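Local structure of putative arylalkylamine N-Acetyltransferase 7 (Aedes aegypti, 4FD7) at residues D50-A53 and M58-A61; A53-M58 and K158-G163; M151-D156 and G163-I168; T186-P191 and T195-V200. The protein probably acetylates amine substrates with acetyl-CoA as donor, as a member of the GNAT family of N-acetyltransferases. All coordinates share one frame; numbering follows the deposited sequence.

Contact 1: residues D50-A53 and M58-A61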
loop_
_atom_site.group_PDB
_atom_site.type_symbol
_atom_site.label_atom_id
_atom_site.label_comp_id
_atom_site.label_asym_id
_atom_site.label_seq_id
_atom_site.Cartn_x
_atom_site.Cartn_y
_atom_site.Cartn_z
ATOM N N ASP A 50 8.071 -8.971 7.566
ATOM C CA ASP A 50 9.003 -8.706 8.655
ATOM C C ASP A 50 8.682 -7.371 9.283
ATOM O O ASP A 50 8.921 -7.147 10.473
ATOM C CB ASP A 50 10.440 -8.659 8.135
ATOM C CG ASP A 50 11.037 -10.027 7.940
ATOM O OD1 ASP A 50 10.433 -11.012 8.405
ATOM O OD2 ASP A 50 12.121 -10.113 7.323
ATOM N N TYR A 51 8.156 -6.475 8.465
ATOM C CA TYR A 51 7.968 -5.111 8.900
ATOM C C TYR A 51 6.511 -4.660 8.879
ATOM O O TYR A 51 5.927 -4.416 9.929
ATOM C CB TYR A 51 8.883 -4.196 8.094
ATOM C CG TYR A 51 10.315 -4.679 8.124
ATOM C CD1 TYR A 51 11.031 -4.715 9.319
ATOM C CD2 TYR A 51 10.945 -5.123 6.970
ATOM C CE1 TYR A 51 12.343 -5.162 9.360
ATOM C CE2 TYR A 51 12.266 -5.573 6.997
ATOM C CZ TYR A 51 12.955 -5.593 8.193
ATOM O OH TYR A 51 14.258 -6.035 8.216
ATOM N N PHE A 52 5.925 -4.553 7.693
ATOM C CA PHE A 52 4.542 -4.104 7.567
ATOM C C PHE A 52 3.572 -4.875 8.467
ATOM O O PHE A 52 2.779 -4.271 9.195
ATOM C CB PHE A 52 4.103 -4.186 6.110
ATOM C CG PHE A 52 2.650 -3.889 5.893
ATOM C CD1 PHE A 52 2.191 -2.580 5.819
ATOM C CD2 PHE A 52 1.746 -4.923 5.749
ATOM C CE1 PHE A 52 0.833 -2.317 5.616
ATOM C CE2 PHE A 52 0.394 -4.674 5.543
ATOM C CZ PHE A 52 -0.064 -3.382 5.474
ATOM N N ALA A 53 3.658 -6.203 8.426
ATOM C CA ALA A 53 2.794 -7.061 9.240
ATOM C C ALA A 53 2.975 -6.788 10.725
ATOM O O ALA A 53 2.041 -6.938 11.503
ATOM C CB ALA A 53 3.077 -8.524 8.949
ATOM N N MET A 58 -3.414 -1.317 12.084
ATOM C CA MET A 58 -4.474 -2.334 12.123
ATOM C C MET A 58 -3.918 -3.737 12.427
ATOM O O MET A 58 -4.487 -4.505 13.222
ATOM C CB MET A 58 -5.247 -2.384 10.797
ATOM C CG MET A 58 -5.962 -1.092 10.417
ATOM S SD MET A 58 -6.746 -1.202 8.787
ATOM C CE MET A 58 -8.227 -2.159 9.148
ATOM N N ASN A 59 -2.807 -4.074 11.778
ATOM C CA ASN A 59 -2.190 -5.378 11.985
ATOM C C ASN A 59 -1.768 -5.548 13.435
ATOM O O ASN A 59 -2.057 -6.568 14.064
ATOM C CB ASN A 59 -0.975 -5.559 11.064
ATOM C CG ASN A 59 -1.344 -5.533 9.603
ATOM O OD1 ASN A 59 -2.509 -5.695 9.235
ATOM N ND2 ASN A 59 -0.344 -5.330 8.748
ATOM N N GLN A 60 -1.096 -4.536 13.958
ATOM C CA GLN A 60 -0.630 -4.560 15.341
ATOM C C GLN A 60 -1.796 -4.668 16.318
ATOM O O GLN A 60 -1.717 -5.391 17.312
ATOM C CB GLN A 60 0.192 -3.295 15.624
ATOM C CG GLN A 60 1.516 -3.522 16.359
ATOM C CD GLN A 60 2.427 -2.302 16.284
ATOM O OE1 GLN A 60 1.966 -1.160 16.369
ATOM N NE2 GLN A 60 3.718 -2.537 16.079
ATOM N N ALA A 61 -2.877 -3.945 16.045
ATOM C CA ALA A 61 -4.035 -3.975 16.943
ATOM C C ALA A 61 -4.704 -5.347 16.911
ATOM O O ALA A 61 -5.309 -5.772 17.897
ATOM C CB ALA A 61 -5.036 -2.882 16.593
HETATM O O HOH W 1 1.013 -7.659 14.220
#

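Contact 2: residues A53-M58 and K158-G163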
loop_
_atom_site.group_PDB
_atom_site.type_symbol
_atom_site.label_atom_id
_atom_site.label_comp_id
_atom_site.label_asym_id
_atom_site.label_seq_id
_atom_site.Cartn_x
_atom_site.Cartn_y
_atom_site.Cartn_z
ATOM N N ALA A 53 3.658 -6.203 8.426
ATOM C CA ALA A 53 2.794 -7.061 9.240
ATOM C C ALA A 53 2.975 -6.788 10.725
ATOM O O ALA A 53 2.041 -6.938 11.503
ATOM C CB ALA A 53 3.077 -8.524 8.949
ATOM N N ARG A 54 4.185 -6.399 11.121
ATOM C CA ARG A 54 4.467 -6.164 12.525
ATOM C C ARG A 54 4.097 -4.752 12.974
ATOM O O ARG A 54 3.624 -4.566 14.093
ATOM C CB ARG A 54 5.946 -6.422 12.817
ATOM C CG ARG A 54 6.312 -6.242 14.277
ATOM C CD ARG A 54 7.808 -6.129 14.462
ATOM N NE ARG A 54 8.376 -4.949 13.805
ATOM C CZ ARG A 54 9.649 -4.860 13.434
ATOM N NH1 ARG A 54 10.102 -3.774 12.828
ATOM N NH2 ARG A 54 10.472 -5.873 13.661
ATOM N N ASP A 55 4.292 -3.770 12.097
ATOM C CA ASP A 55 4.288 -2.368 12.513
ATOM C C ASP A 55 3.044 -1.541 12.156
ATOM O O ASP A 55 2.745 -0.566 12.833
ATOM C CB ASP A 55 5.546 -1.680 11.978
ATOM C CG ASP A 55 6.807 -2.214 12.624
ATOM O OD1 ASP A 55 6.695 -2.868 13.687
ATOM O OD2 ASP A 55 7.908 -1.980 12.084
ATOM N N GLU A 56 2.333 -1.902 11.096
ATOM C CA GLU A 56 1.178 -1.105 10.671
ATOM C C GLU A 56 0.053 -1.188 11.710
ATOM O O GLU A 56 -0.174 -2.254 12.281
ATOM C CB GLU A 56 0.696 -1.557 9.295
ATOM C CG GLU A 56 -0.492 -0.774 8.744
ATOM C CD GLU A 56 -1.837 -1.438 9.046
ATOM O OE1 GLU A 56 -1.849 -2.533 9.616
ATOM O OE2 GLU A 56 -2.893 -0.863 8.706
ATOM N N LEU A 57 -0.642 -0.071 11.943
ATOM C CA LEU A 57 -1.602 0.033 13.054
ATOM C C LEU A 57 -2.675 -1.054 13.165
ATOM O O LEU A 57 -2.841 -1.629 14.246
ATOM C CB LEU A 57 -2.269 1.419 13.107
ATOM C CG LEU A 57 -1.385 2.606 13.477
ATOM C CD1 LEU A 57 -2.282 3.756 13.888
ATOM C CD2 LEU A 57 -0.410 2.249 14.584
ATOM N N MET A 58 -3.414 -1.317 12.084
ATOM C CA MET A 58 -4.474 -2.334 12.123
ATOM C C MET A 58 -3.918 -3.737 12.427
ATOM O O MET A 58 -4.487 -4.505 13.222
ATOM C CB MET A 58 -5.247 -2.384 10.797
ATOM C CG MET A 58 -5.962 -1.092 10.417
ATOM S SD MET A 58 -6.746 -1.202 8.787
ATOM C CE MET A 58 -8.227 -2.159 9.148
ATOM N N LYS A 158 15.244 0.730 9.812
ATOM C CA LYS A 158 16.536 1.409 9.857
ATOM C C LYS A 158 16.679 2.470 8.768
ATOM O O LYS A 158 17.723 3.126 8.661
ATOM C CB LYS A 158 17.706 0.423 9.856
ATOM C CG LYS A 158 18.014 -0.211 8.518
ATOM C CD LYS A 158 18.753 -1.542 8.720
ATOM C CE LYS A 158 19.378 -2.005 7.419
ATOM N NZ LYS A 158 18.534 -1.575 6.277
ATOM N N TYR A 159 15.620 2.645 7.976
ATOM C CA TYR A 159 15.551 3.709 6.985
ATOM C C TYR A 159 14.410 4.682 7.235
ATOM O O TYR A 159 14.142 5.550 6.392
ATOM C CB TYR A 159 15.376 3.126 5.581
ATOM C CG TYR A 159 16.643 2.605 4.980
ATOM C CD1 TYR A 159 16.882 1.244 4.908
ATOM C CD2 TYR A 159 17.611 3.472 4.490
ATOM C CE1 TYR A 159 18.042 0.755 4.351
ATOM C CE2 TYR A 159 18.786 2.990 3.942
ATOM C CZ TYR A 159 18.992 1.628 3.874
ATOM O OH TYR A 159 20.161 1.142 3.329
ATOM N N ARG A 160 13.716 4.556 8.360
ATOM C CA ARG A 160 12.594 5.462 8.573
ATOM C C ARG A 160 13.055 6.883 8.917
ATOM O O ARG A 160 14.236 7.123 9.210
ATOM C CB ARG A 160 11.559 4.892 9.567
ATOM C CG ARG A 160 10.478 4.004 8.894
ATOM C CD ARG A 160 9.640 3.240 9.905
ATOM N NE ARG A 160 9.408 1.846 9.521
ATOM C CZ ARG A 160 8.968 0.910 10.360
ATOM N NH1 ARG A 160 8.720 1.228 11.627
ATOM N NH2 ARG A 160 8.778 -0.341 9.947
ATOM N N GLY A 161 12.132 7.831 8.805
ATOM C CA GLY A 161 12.423 9.224 9.084
ATOM C C GLY A 161 13.117 9.927 7.931
ATOM O O GLY A 161 13.611 11.043 8.086
ATOM N N ARG A 162 13.149 9.272 6.775
ATOM C CA ARG A 162 13.898 9.770 5.628
ATOM C C ARG A 162 12.990 10.179 4.474
ATOM O O ARG A 162 13.466 10.606 3.417
ATOM C CB ARG A 162 14.908 8.710 5.174
ATOM C CG ARG A 162 16.136 8.651 6.078
ATOM C CD ARG A 162 16.924 7.381 5.893
ATOM N NE ARG A 162 18.136 7.334 6.714
ATOM C CZ ARG A 162 18.189 6.860 7.957
ATOM N NH1 ARG A 162 19.335 6.854 8.623
ATOM N NH2 ARG A 162 17.097 6.401 8.550
ATOM N N GLY A 163 11.683 10.049 4.677
ATOM C CA GLY A 163 10.735 10.425 3.640
ATOM C C GLY A 163 10.545 9.358 2.588
ATOM O O GLY A 163 9.939 9.632 1.543
HETATM O O HOH W 2 9.764 -1.119 13.735
#

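Contact 3: residues M151-D156 and G163-I168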
loop_
_atom_site.group_PDB
_atom_site.type_symbol
_atom_site.label_atom_id
_atom_site.label_comp_id
_atom_site.label_asym_id
_atom_site.label_seq_id
_atom_site.Cartn_x
_atom_site.Cartn_y
_atom_site.Cartn_z
ATOM N N MET A 151 -2.136 -2.793 -1.178
ATOM C CA MET A 151 -2.362 -3.601 0.017
ATOM C C MET A 151 -1.087 -3.601 0.846
ATOM O O MET A 151 -0.475 -4.648 1.047
ATOM C CB MET A 151 -2.741 -5.038 -0.356
ATOM C CG MET A 151 -3.118 -5.936 0.821
ATOM S SD MET A 151 -4.470 -5.300 1.808
ATOM C CE MET A 151 -3.692 -5.087 3.412
ATOM N N GLY A 152 -0.660 -2.421 1.285
ATOM C CA GLY A 152 0.443 -2.318 2.227
ATOM C C GLY A 152 1.702 -1.667 1.687
ATOM O O GLY A 152 2.184 -2.018 0.597
ATOM N N LEU A 153 2.230 -0.717 2.455
ATOM C CA LEU A 153 3.537 -0.121 2.191
ATOM C C LEU A 153 4.419 -0.391 3.405
ATOM O O LEU A 153 4.088 0.017 4.525
ATOM C CB LEU A 153 3.426 1.389 1.936
ATOM C CG LEU A 153 4.632 2.093 1.275
ATOM C CD1 LEU A 153 4.249 3.469 0.746
ATOM C CD2 LEU A 153 5.836 2.240 2.202
ATOM N N SER A 154 5.533 -1.085 3.168
ATOM C CA SER A 154 6.482 -1.460 4.209
ATOM C C SER A 154 7.784 -0.693 4.018
ATOM O O SER A 154 8.287 -0.579 2.907
ATOM C CB SER A 154 6.751 -2.954 4.117
ATOM O OG SER A 154 7.539 -3.431 5.193
ATOM N N VAL A 155 8.328 -0.147 5.100
ATOM C CA VAL A 155 9.652 0.473 5.048
ATOM C C VAL A 155 10.505 -0.111 6.162
ATOM O O VAL A 155 10.035 -0.227 7.294
ATOM C CB VAL A 155 9.584 2.001 5.215
ATOM C CG1 VAL A 155 10.955 2.585 5.629
ATOM C CG2 VAL A 155 9.061 2.670 3.933
ATOM N N ASP A 156 11.743 -0.488 5.839
ATOM C CA ASP A 156 12.642 -1.034 6.849
ATOM C C ASP A 156 12.901 0.052 7.879
ATOM O O ASP A 156 13.323 1.153 7.531
ATOM C CB ASP A 156 13.950 -1.481 6.202
ATOM C CG ASP A 156 14.888 -2.182 7.175
ATOM O OD1 ASP A 156 14.832 -1.914 8.396
ATOM O OD2 ASP A 156 15.693 -3.004 6.702
ATOM N N GLY A 163 11.683 10.049 4.677
ATOM C CA GLY A 163 10.735 10.425 3.640
ATOM C C GLY A 163 10.545 9.358 2.588
ATOM O O GLY A 163 9.939 9.632 1.543
ATOM N N ILE A 164 11.033 8.146 2.864
ATOM C CA ILE A 164 10.988 7.057 1.881
ATOM C C ILE A 164 9.551 6.661 1.495
ATOM O O ILE A 164 9.266 6.434 0.311
ATOM C CB ILE A 164 11.872 5.845 2.311
ATOM C CG1 ILE A 164 13.334 6.095 1.916
ATOM C CG2 ILE A 164 11.377 4.537 1.684
ATOM C CD1 ILE A 164 14.351 5.680 2.957
ATOM N N ALA A 165 8.642 6.637 2.470
ATOM C CA ALA A 165 7.245 6.286 2.185
ATOM C C ALA A 165 6.617 7.287 1.213
ATOM O O ALA A 165 5.951 6.913 0.227
ATOM C CB ALA A 165 6.431 6.212 3.473
ATOM N N THR A 166 6.828 8.566 1.506
ATOM C CA THR A 166 6.376 9.631 0.632
ATOM C C THR A 166 6.869 9.402 -0.795
ATOM O O THR A 166 6.081 9.407 -1.735
ATOM C CB THR A 166 6.892 10.988 1.115
ATOM O OG1 THR A 166 6.389 11.251 2.432
ATOM C CG2 THR A 166 6.464 12.101 0.162
ATOM N N GLU A 167 8.173 9.223 -0.963
ATOM C CA GLU A 167 8.707 9.060 -2.319
ATOM C C GLU A 167 8.228 7.799 -3.052
ATOM O O GLU A 167 8.056 7.815 -4.291
ATOM C CB GLU A 167 10.241 9.176 -2.321
ATOM C CG GLU A 167 10.784 10.486 -1.738
ATOM C CD GLU A 167 10.129 11.748 -2.309
ATOM O OE1 GLU A 167 9.888 11.836 -3.529
ATOM O OE2 GLU A 167 9.855 12.683 -1.530
ATOM N N ILE A 168 7.981 6.723 -2.300
ATOM C CA ILE A 168 7.457 5.500 -2.904
ATOM C C ILE A 168 6.040 5.780 -3.427
ATOM O O ILE A 168 5.677 5.342 -4.525
ATOM C CB ILE A 168 7.447 4.311 -1.906
ATOM C CG1 ILE A 168 8.860 3.775 -1.734
ATOM C CG2 ILE A 168 6.533 3.205 -2.375
ATOM C CD1 ILE A 168 9.021 2.870 -0.544
#

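Contact 4: residues T186-P191 and T195-V200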
loop_
_atom_site.group_PDB
_atom_site.type_symbol
_atom_site.label_atom_id
_atom_site.label_comp_id
_atom_site.label_asym_id
_atom_site.label_seq_id
_atom_site.Cartn_x
_atom_site.Cartn_y
_atom_site.Cartn_z
ATOM N N THR A 186 -6.329 4.787 -2.160
ATOM C CA THR A 186 -5.839 3.786 -1.227
ATOM C C THR A 186 -6.406 4.079 0.146
ATOM O O THR A 186 -6.745 5.229 0.448
ATOM C CB THR A 186 -4.278 3.756 -1.250
ATOM O OG1 THR A 186 -3.844 3.069 -2.432
ATOM C CG2 THR A 186 -3.680 3.058 -0.028
ATOM N N CYS A 187 -6.584 3.038 0.952
ATOM C CA CYS A 187 -6.921 3.233 2.355
ATOM C C CYS A 187 -5.625 3.362 3.137
ATOM O O CYS A 187 -4.868 2.402 3.242
ATOM C CB CYS A 187 -7.735 2.053 2.902
ATOM S SG CYS A 187 -8.102 2.254 4.660
ATOM N N PHE A 188 -5.354 4.565 3.637
ATOM C CA PHE A 188 -4.211 4.822 4.498
ATOM C C PHE A 188 -4.664 4.723 5.949
ATOM O O PHE A 188 -5.590 5.416 6.392
ATOM C CB PHE A 188 -3.596 6.176 4.176
ATOM C CG PHE A 188 -3.093 6.284 2.765
ATOM C CD1 PHE A 188 -3.887 6.832 1.754
ATOM C CD2 PHE A 188 -1.830 5.829 2.441
ATOM C CE1 PHE A 188 -3.408 6.924 0.455
ATOM C CE2 PHE A 188 -1.348 5.919 1.135
ATOM C CZ PHE A 188 -2.138 6.469 0.149
ATOM N N THR A 189 -4.003 3.834 6.682
ATOM C CA THR A 189 -4.560 3.328 7.922
ATOM C C THR A 189 -3.990 3.990 9.163
ATOM O O THR A 189 -4.596 3.938 10.233
ATOM C CB THR A 189 -4.325 1.834 8.021
ATOM O OG1 THR A 189 -2.913 1.585 7.980
ATOM C CG2 THR A 189 -5.011 1.115 6.861
ATOM N N GLY A 190 -2.822 4.605 9.028
ATOM C CA GLY A 190 -2.160 5.242 10.154
ATOM C C GLY A 190 -1.728 6.669 9.879
ATOM O O GLY A 190 -1.799 7.132 8.744
ATOM N N PRO A 191 -1.254 7.366 10.915
ATOM C CA PRO A 191 -1.016 8.813 10.870
ATOM C C PRO A 191 0.114 9.220 9.918
ATOM O O PRO A 191 -0.048 10.149 9.122
ATOM C CB PRO A 191 -0.642 9.139 12.317
ATOM C CG PRO A 191 -0.035 7.901 12.832
ATOM C CD PRO A 191 -0.816 6.778 12.193
ATOM N N THR A 195 0.072 11.175 6.379
ATOM C CA THR A 195 0.945 12.338 6.193
ATOM C C THR A 195 1.700 12.269 4.860
ATOM O O THR A 195 1.790 13.260 4.122
ATOM C CB THR A 195 1.949 12.452 7.369
ATOM O OG1 THR A 195 1.229 12.702 8.585
ATOM C CG2 THR A 195 2.958 13.578 7.130
ATOM N N ALA A 196 2.221 11.083 4.565
ATOM C CA ALA A 196 2.994 10.826 3.352
ATOM C C ALA A 196 2.118 11.026 2.124
ATOM O O ALA A 196 2.490 11.717 1.155
ATOM C CB ALA A 196 3.531 9.423 3.393
ATOM N N ALA A 197 0.924 10.442 2.183
ATOM C CA ALA A 197 -0.004 10.559 1.067
ATOM C C ALA A 197 -0.387 12.020 0.861
ATOM O O ALA A 197 -0.495 12.494 -0.272
ATOM C CB ALA A 197 -1.236 9.686 1.303
ATOM N N THR A 198 -0.573 12.747 1.960
ATOM C CA THR A 198 -0.924 14.161 1.868
ATOM C C THR A 198 0.187 14.938 1.173
ATOM O O THR A 198 -0.067 15.706 0.239
ATOM C CB THR A 198 -1.225 14.759 3.252
ATOM O OG1 THR A 198 -2.491 14.255 3.714
ATOM C CG2 THR A 198 -1.273 16.294 3.194
ATOM N N ARG A 199 1.421 14.698 1.596
ATOM C CA ARG A 199 2.566 15.377 0.997
ATOM C C ARG A 199 2.721 15.105 -0.510
ATOM O O ARG A 199 3.185 15.975 -1.263
ATOM C CB ARG A 199 3.839 15.088 1.812
ATOM C CG ARG A 199 3.736 15.663 3.235
ATOM C CD ARG A 199 4.981 15.437 4.094
ATOM N NE ARG A 199 4.979 16.278 5.296
ATOM C CZ ARG A 199 5.402 17.542 5.312
ATOM N NH1 ARG A 199 5.853 18.099 4.191
ATOM N NH2 ARG A 199 5.380 18.249 6.437
ATOM N N VAL A 200 2.301 13.919 -0.961
ATOM C CA VAL A 200 2.291 13.634 -2.406
ATOM C C VAL A 200 1.159 14.351 -3.169
ATOM O O VAL A 200 1.221 14.546 -4.387
ATOM C CB VAL A 200 2.261 12.108 -2.648
ATOM C CG1 VAL A 200 1.979 11.755 -4.112
ATOM C CG2 VAL A 200 3.590 11.506 -2.215
#

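Contact 1: residues D50-A53 and M58-A61
N59 reaches from helix 57-62 back to the end of helix 41-55, and its side chain is worth tracing outward to F52 and A53. CB comes first and lies against the carbonyl oxygen of A53, with 3.3 Å between N59 CB and A53 O. From there CG stands anti to N59's own carbonyl carbon (chi1 -63°), which carries the amide past A53 O, still 4.1 Å from N59 CG, and toward the carbonyl of the preceding residue, F52. At the tip, ND2 does two things. It donates a weak hydrogen bond of 3.3 Å from N59 ND2 to F52 O, and the same N59 ND2 comes within 3.4 Å of F52 CE2. Amide and ring stand nearly perpendicular, their planes 86° apart, and ND2 approaches the ring obliquely. F52 meets it there because its CG lies anti to the backbone N (chi1 174°).

The two helices form a tight corner between consecutive helices in the GNAT fold, and the region they occupy commonly borders the amine-substrate site in relatives. Both F52 O and A53 O belong to the final turns of helix 41-55, and N59 engages each of them, the first by a polar bond and the second by a methylene.

Behind N59, its backbone N is held by E56 OE1, while I125 of helix 120-136 packs against the side chain. F52 N in turn takes part in a weak hydrogen bond with S154 OG on strand 146-155. A water completes the junction, donating to A53 O at 3.0 Å and, weakly, to N59 O at 3.3 Å.

Contact 2: residues A53-M58 and K158-G163
D55 and R160 join the end of helix 41-55 to the loop between strand 146-155 and helix 164-170. The sequence R160-G161-R162-G163-I164-A165 fits the R/Q-x-x-G-x-G/A signature of GNAT enzymes, a loop that in relatives wraps the pyrophosphate of acetyl-CoA. Here the side chain of its first arginine runs away from the loop to meet an acid on a neighbouring helix.

The salt bridge across the contact uses one oxygen. R160 NH2 donates to D55 OD2 at 2.8 Å, almost straight (166°), along the anti lone pair of that oxygen and within the plane of the guanidinium. R160 NH1 adds a weak, bent bond of 3.3 Å to D55 OD2. Carboxylate and guanidinium stand practically perpendicular, and the arginine chain bends at chi3 (-137°) on its way out.

A second salt bridge comes from D55's own neighbour. R54 grips the carboxylate side-on with two nitrogens: R54 NE donates to D55 OD1 at 2.7 Å, from above the carboxylate plane, and R54 NH1 to D55 OD2 at 2.9 Å on the syn side. With arginines on both its syn and anti sides, D55 would be expected to stay ionised, and the two cations share a single negative centre.

Among the other polar links, R160 NH2 also donates to V155 O at the end of strand 146-155, so the guanidinium is tied to the sheet as well as to the helix. A water gives a short bond of 2.6 Å to D55 OD2 and weakly accepts from R160 NH1.

Contact 3: residues M151-D156 and G163-I168
L153 and V155, alternate residues on one face of strand 146-155, push their methyl groups against the first turns of helix 164-170. The branched end of L153 is the larger bump. CG lies anti to its backbone N (chi1 -164°), which lets the fork reach out to the helix and take A165 on both prongs: L153 CD2 rests 4.2 Å from A165 CB, while L153 CD1 drops onto the carbonyl, 3.9 Å from A165 O. The same L153 CD1 also leans on I168 CG2 at 3.9 Å.

V155 fills the hollow between I164, A165 and I168 with its CG2, the tightest touch being 3.7 Å from V155 CG2 to I164 CG2. A165 CB and I168 CD1 close round the same methyl more loosely, at 4.4 and 4.5 Å from V155 CG2. A165 CB is thus touched by both strand residues. The strand and helix axes come within 9.3 Å and run at 137° to each other.

S154, between the two, points away from helix 164-170, and its side chain packs on helix 41-55. I164 also touches V99 on the adjacent strand 98-108 and F18 on strand 14-21. A strand, a glycine-containing turn and a helix folded back on the strand make up the beta-loop-alpha unit of motif A of the GNAT fold, which in relatives binds acetyl-CoA.

Contact 4: residues T186-P191 and T195-V200
The F188 ring is sandwiched between two methyl groups. Over one face sits A197 CB, 3.6 Å from the F188 ring centroid and only 14° off the ring normal, a CH-pi contact whose closest single approach is 3.5 Å from A197 CB to F188 CZ. Against the opposite face lies T186 CG2, from the same strand two residues earlier, 3.7 Å above the plane of the F188 ring and over its centre. The ring also meets F202 in an edge-to-face arrangement. Aiming the ring at the helix is a matter of chi1: at -61°, CG stands anti to the carbonyl carbon of F188.

The second point of contact is polar and lies in the first turn of helix 191-200, for which G190 is the N-cap. P191 O accepts twice from T195. The backbone bond runs 2.9 Å from T195 N to P191 O, and the hydroxyl donates over the same distance, from T195 OG1 to P191 O. The two donors come from opposite faces of the carbonyl plane, the hydroxyl standing well above it rather than on a lone pair. For T195 this needs OG1 beside its own backbone N (chi1 -64°).

Strand 183-188, turning through G190 into a helix that packs back on F188, is the beta-alpha unit that follows the motif A strand and helix in the GNAT fold. The strand hydrogen-bonds along strand 229-236, and T186 touches strand 146-155. A196 and V200 of helix 191-200 meet T166 of helix 164-170, and F188, from the strand, touches L169 of the same helix.

From the N terminus, contact 1 comes first, closing the short corner between helices 41-55 and 57-62. Contact 2 starts in that same corner and shares A53 and M58 with it, but spans about a hundred residues to the loop after strand 146-155. Contact 3 closes that loop by folding helix 164-170 back on strand 146-155, and crosses contact 2; the two share G163, and the loop arginine joins them. Contact 4 follows as another local closure, of strand 183-188 on helix 191-200. It meets contact 3 helix against helix, and returns to the first corner through E56 OE2 with T189 OG1, bringing the second sheet to the early helices.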